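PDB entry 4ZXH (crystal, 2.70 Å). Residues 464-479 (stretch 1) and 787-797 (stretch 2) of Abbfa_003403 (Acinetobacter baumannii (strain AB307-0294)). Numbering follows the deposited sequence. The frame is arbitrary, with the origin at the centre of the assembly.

Stretch 1, residues 464-479: DGIQFEALRGKATDYA
Stretch 2 787-797: EPLANTQLYVL

Residues 464-479, mostly loop, lie along the strand 792-797 and the type II turn Leu789-Thr792 that leads into it, burying 738 Å² in all. The chains run in opposite senses: Gln467 meets Val796, Leu471 meets Leu794 (CA-CA 5.4 Å), and Ala475 meets Asn791 (CA-CA 5.2 Å). A single beta bridge joins Arg472 and Gln793, with Leu794 N donating to Leu471 O (3.1 Å) and Gly473 N to Thr792 O (2.9 Å).

Asn791 covers the most surface. At phi/psi 61/37 in the turn, its CA-to-CB bond points away, yet chi1 m (-46°) and chi2 -73° bring the amide back to stretch 1. Its backbone N donates to Lys474 O (2.9 Å), OD1 accepts from Thr476 N (2.9 Å, nearly linear), and ND2 donates to Thr476 OG1 (3.1 Å); the carboxamide thus uses both its polar ends on one residue. Thr476, chi1 p, also takes Tyr478 N on OG1 (3.1 Å). Beside this, Tyr478 CD2 packs on Ala790 CB (3.8 Å).

Leu471, second in covered area, has helical phi/psi (-73/-9) and rotamer mt; its CD2 lies 4.3 Å from Leu794 CB, while Pro788 CG sits 3.4 Å from Leu471 O. From Arg472 (-102/122) to Thr476 (-142/170) the backbone is extended. Gly473 (-82/150) sits tight against the turn: its CA makes a CA-H...O contact with Leu789 O (3.6 Å), and an ideal CB would lie 2.1 Å from that oxygen, a clash.

Gln467 (-75/-37; chi1 m, chi2 139°, chi3 -40°) points its amide at the strand and mimics a backbone pair: Val796 N donates to Gln467 OE1 (3.2 Å), and Gln467 NE2 donates to Val796 O (2.9 Å). Nearby, Tyr795 (chi1 m, chi2 -82°) brings CE1 to 4.2 Å from Ile466 CG1, with Gly465 O at its ring edge.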

# COMPACT_ATOMS: atom_id res chain seq x y z
N ASP A 464 -26.22 27.09 -13.15
CA ASP A 464 -25.71 28.24 -13.90
C ASP A 464 -24.48 27.90 -14.71
O ASP A 464 -23.49 28.63 -14.68
CB ASP A 464 -25.40 29.41 -12.96
CG ASP A 464 -26.65 30.13 -12.46
OD1 ASP A 464 -27.74 29.94 -13.04
OD2 ASP A 464 -26.53 30.91 -11.48
N GLY A 465 -24.53 26.79 -15.44
CA GLY A 465 -23.43 26.38 -16.29
C GLY A 465 -22.08 26.29 -15.59
O GLY A 465 -21.06 26.70 -16.16
N ILE A 466 -22.07 25.78 -14.36
CA ILE A 466 -20.84 25.48 -13.63
C ILE A 466 -21.09 24.40 -12.58
O ILE A 466 -22.22 24.23 -12.10
CB ILE A 466 -20.25 26.73 -12.94
CG1 ILE A 466 -18.74 26.55 -12.76
CG2 ILE A 466 -20.92 26.99 -11.60
CD1 ILE A 466 -18.00 27.83 -12.63
N GLN A 467 -20.05 23.67 -12.22
CA GLN A 467 -20.15 22.53 -11.32
C GLN A 467 -20.35 22.92 -9.85
O GLN A 467 -21.08 22.24 -9.13
CB GLN A 467 -18.92 21.65 -11.46
CG GLN A 467 -18.98 20.73 -12.67
CD GLN A 467 -17.64 20.62 -13.39
OE1 GLN A 467 -16.92 21.61 -13.54
NE2 GLN A 467 -17.31 19.40 -13.83
N PHE A 468 -19.69 23.99 -9.42
CA PHE A 468 -19.88 24.55 -8.08
C PHE A 468 -19.75 26.06 -8.17
O PHE A 468 -19.03 26.56 -9.03
CB PHE A 468 -18.87 23.95 -7.08
CG PHE A 468 -19.13 22.52 -6.77
CD1 PHE A 468 -20.15 22.16 -5.89
CD2 PHE A 468 -18.42 21.52 -7.41
CE1 PHE A 468 -20.42 20.81 -5.61
CE2 PHE A 468 -18.69 20.16 -7.15
CZ PHE A 468 -19.69 19.82 -6.24
N GLU A 469 -20.43 26.80 -7.31
CA GLU A 469 -20.35 28.25 -7.44
C GLU A 469 -18.95 28.76 -7.02
O GLU A 469 -18.51 29.83 -7.45
CB GLU A 469 -21.46 28.94 -6.64
CG GLU A 469 -21.59 30.44 -6.92
CD GLU A 469 -21.67 30.77 -8.42
OE1 GLU A 469 -22.51 30.16 -9.12
OE2 GLU A 469 -20.87 31.62 -8.90
N ALA A 470 -18.25 27.98 -6.21
CA ALA A 470 -16.89 28.33 -5.81
C ALA A 470 -15.97 28.41 -7.02
O ALA A 470 -15.06 29.23 -7.06
CB ALA A 470 -16.35 27.32 -4.80
N LEU A 471 -16.23 27.56 -8.02
CA LEU A 471 -15.38 27.45 -9.21
C LEU A 471 -15.50 28.63 -10.18
O LEU A 471 -14.72 28.73 -11.15
CB LEU A 471 -15.70 26.15 -9.94
CG LEU A 471 -15.27 24.95 -9.11
CD1 LEU A 471 -15.45 23.64 -9.86
CD2 LEU A 471 -13.84 25.15 -8.67
N ARG A 472 -16.46 29.51 -9.94
CA ARG A 472 -16.58 30.74 -10.70
C ARG A 472 -16.04 31.89 -9.89
O ARG A 472 -16.51 32.16 -8.78
CB ARG A 472 -18.04 31.02 -11.08
CG ARG A 472 -18.27 32.47 -11.52
CD ARG A 472 -19.68 32.70 -12.01
NE ARG A 472 -19.92 32.01 -13.27
CZ ARG A 472 -20.85 31.07 -13.45
NH1 ARG A 472 -21.65 30.72 -12.44
NH2 ARG A 472 -20.99 30.50 -14.64
N GLY A 473 -15.04 32.58 -10.44
CA GLY A 473 -14.41 33.68 -9.75
C GLY A 473 -15.17 34.98 -9.88
O GLY A 473 -15.85 35.22 -10.89
N LYS A 474 -15.05 35.81 -8.85
CA LYS A 474 -15.63 37.15 -8.77
C LYS A 474 -15.60 37.90 -10.11
O LYS A 474 -14.56 37.97 -10.76
CB LYS A 474 -14.90 37.97 -7.70
CG LYS A 474 -15.59 39.26 -7.27
CD LYS A 474 -14.67 40.12 -6.39
N ALA A 475 -16.74 38.43 -10.54
CA ALA A 475 -16.80 39.25 -11.74
C ALA A 475 -16.44 40.70 -11.43
O ALA A 475 -17.07 41.34 -10.58
CB ALA A 475 -18.18 39.16 -12.38
N THR A 476 -15.41 41.22 -12.10
CA THR A 476 -14.93 42.58 -11.88
C THR A 476 -14.51 43.23 -13.20
O THR A 476 -14.40 42.55 -14.22
CB THR A 476 -13.72 42.63 -10.92
OG1 THR A 476 -12.54 42.26 -11.65
CG2 THR A 476 -13.90 41.68 -9.72
N ASP A 477 -14.24 44.53 -13.15
CA ASP A 477 -13.73 45.26 -14.31
C ASP A 477 -12.20 45.38 -14.33
O ASP A 477 -11.66 46.28 -14.97
CB ASP A 477 -14.35 46.67 -14.37
CG ASP A 477 -13.90 47.57 -13.21
OD1 ASP A 477 -13.42 47.05 -12.18
OD2 ASP A 477 -14.03 48.82 -13.35
N TYR A 478 -11.51 44.47 -13.64
CA TYR A 478 -10.06 44.55 -13.48
C TYR A 478 -9.32 44.58 -14.81
O TYR A 478 -8.32 45.27 -14.96
CB TYR A 478 -9.54 43.37 -12.66
CG TYR A 478 -9.86 43.39 -11.18
CD1 TYR A 478 -10.44 44.50 -10.57
CD2 TYR A 478 -9.55 42.29 -10.38
CE1 TYR A 478 -10.72 44.50 -9.19
CE2 TYR A 478 -9.82 42.28 -9.01
CZ TYR A 478 -10.40 43.38 -8.42
OH TYR A 478 -10.66 43.36 -7.07
N ALA A 479 -9.80 43.82 -15.79
CA ALA A 479 -9.11 43.74 -17.07
C ALA A 479 -9.18 45.04 -17.87
O ALA A 479 -8.57 45.15 -18.93
CB ALA A 479 -9.66 42.59 -17.89
N GLU A 787 -9.10 28.55 -4.63
CA GLU A 787 -10.10 29.42 -5.23
C GLU A 787 -9.61 30.03 -6.54
O GLU A 787 -8.45 30.44 -6.65
CB GLU A 787 -10.46 30.53 -4.25
CG GLU A 787 -11.15 30.06 -2.97
CD GLU A 787 -11.43 31.21 -2.01
OE1 GLU A 787 -10.50 32.01 -1.74
OE2 GLU A 787 -12.58 31.34 -1.53
N PRO A 788 -10.50 30.12 -7.54
CA PRO A 788 -10.20 30.79 -8.82
C PRO A 788 -10.04 32.30 -8.66
O PRO A 788 -10.77 32.91 -7.88
CB PRO A 788 -11.42 30.48 -9.70
CG PRO A 788 -12.24 29.47 -8.94
CD PRO A 788 -11.87 29.60 -7.49
N LEU A 789 -9.12 32.90 -9.41
CA LEU A 789 -8.93 34.35 -9.41
C LEU A 789 -10.09 35.08 -10.10
O LEU A 789 -11.03 34.44 -10.59
CB LEU A 789 -7.63 34.71 -10.11
CG LEU A 789 -6.36 34.79 -9.29
CD1 LEU A 789 -6.14 33.49 -8.56
CD2 LEU A 789 -5.21 35.07 -10.23
N ALA A 790 -10.00 36.41 -10.17
CA ALA A 790 -11.10 37.22 -10.67
C ALA A 790 -11.30 37.01 -12.17
O ALA A 790 -10.34 37.00 -12.94
CB ALA A 790 -10.86 38.67 -10.38
N ASN A 791 -12.56 36.80 -12.55
CA ASN A 791 -12.93 36.60 -13.94
C ASN A 791 -12.26 35.36 -14.53
O ASN A 791 -11.85 35.34 -15.70
CB ASN A 791 -12.61 37.85 -14.75
CG ASN A 791 -13.07 39.10 -14.06
OD1 ASN A 791 -14.27 39.38 -13.99
ND2 ASN A 791 -12.12 39.85 -13.51
N THR A 792 -12.15 34.35 -13.70
CA THR A 792 -11.59 33.07 -14.09
C THR A 792 -12.64 32.00 -13.79
O THR A 792 -13.34 32.06 -12.76
CB THR A 792 -10.28 32.77 -13.33
OG1 THR A 792 -9.34 33.85 -13.49
CG2 THR A 792 -9.65 31.47 -13.84
N GLN A 793 -12.81 31.04 -14.69
CA GLN A 793 -13.71 29.94 -14.39
C GLN A 793 -12.99 28.62 -14.58
O GLN A 793 -12.21 28.45 -15.52
CB GLN A 793 -14.97 30.00 -15.26
CG GLN A 793 -15.69 31.34 -15.20
CD GLN A 793 -15.19 32.32 -16.24
OE1 GLN A 793 -15.09 31.98 -17.42
NE2 GLN A 793 -14.83 33.53 -15.80
N LEU A 794 -13.23 27.70 -13.65
CA LEU A 794 -12.62 26.39 -13.72
C LEU A 794 -13.69 25.36 -14.05
O LEU A 794 -14.78 25.39 -13.48
CB LEU A 794 -11.93 26.05 -12.40
CG LEU A 794 -10.98 27.14 -11.90
CD1 LEU A 794 -10.22 26.66 -10.68
CD2 LEU A 794 -10.02 27.53 -13.00
N TYR A 795 -13.39 24.47 -15.00
CA TYR A 795 -14.30 23.43 -15.43
C TYR A 795 -13.56 22.09 -15.46
O TYR A 795 -12.40 22.04 -15.87
CB TYR A 795 -14.89 23.74 -16.81
CG TYR A 795 -15.55 25.09 -16.97
CD1 TYR A 795 -16.87 25.32 -16.56
CD2 TYR A 795 -14.88 26.15 -17.57
CE1 TYR A 795 -17.48 26.57 -16.72
CE2 TYR A 795 -15.48 27.39 -17.74
CZ TYR A 795 -16.77 27.60 -17.31
OH TYR A 795 -17.35 28.85 -17.48
N VAL A 796 -14.22 21.01 -15.05
CA VAL A 796 -13.61 19.68 -15.14
C VAL A 796 -14.37 18.82 -16.14
O VAL A 796 -15.52 18.46 -15.90
CB VAL A 796 -13.55 18.97 -13.77
CG1 VAL A 796 -12.80 17.66 -13.87
CG2 VAL A 796 -12.89 19.87 -12.73
N LEU A 797 -13.72 18.49 -17.25
CA LEU A 797 -14.39 17.81 -18.36
C LEU A 797 -13.87 16.40 -18.65
O LEU A 797 -12.74 16.05 -18.32
CB LEU A 797 -14.25 18.66 -19.62
CG LEU A 797 -14.71 20.11 -19.47
CD1 LEU A 797 -14.67 20.81 -20.80
CD2 LEU A 797 -16.11 20.18 -18.87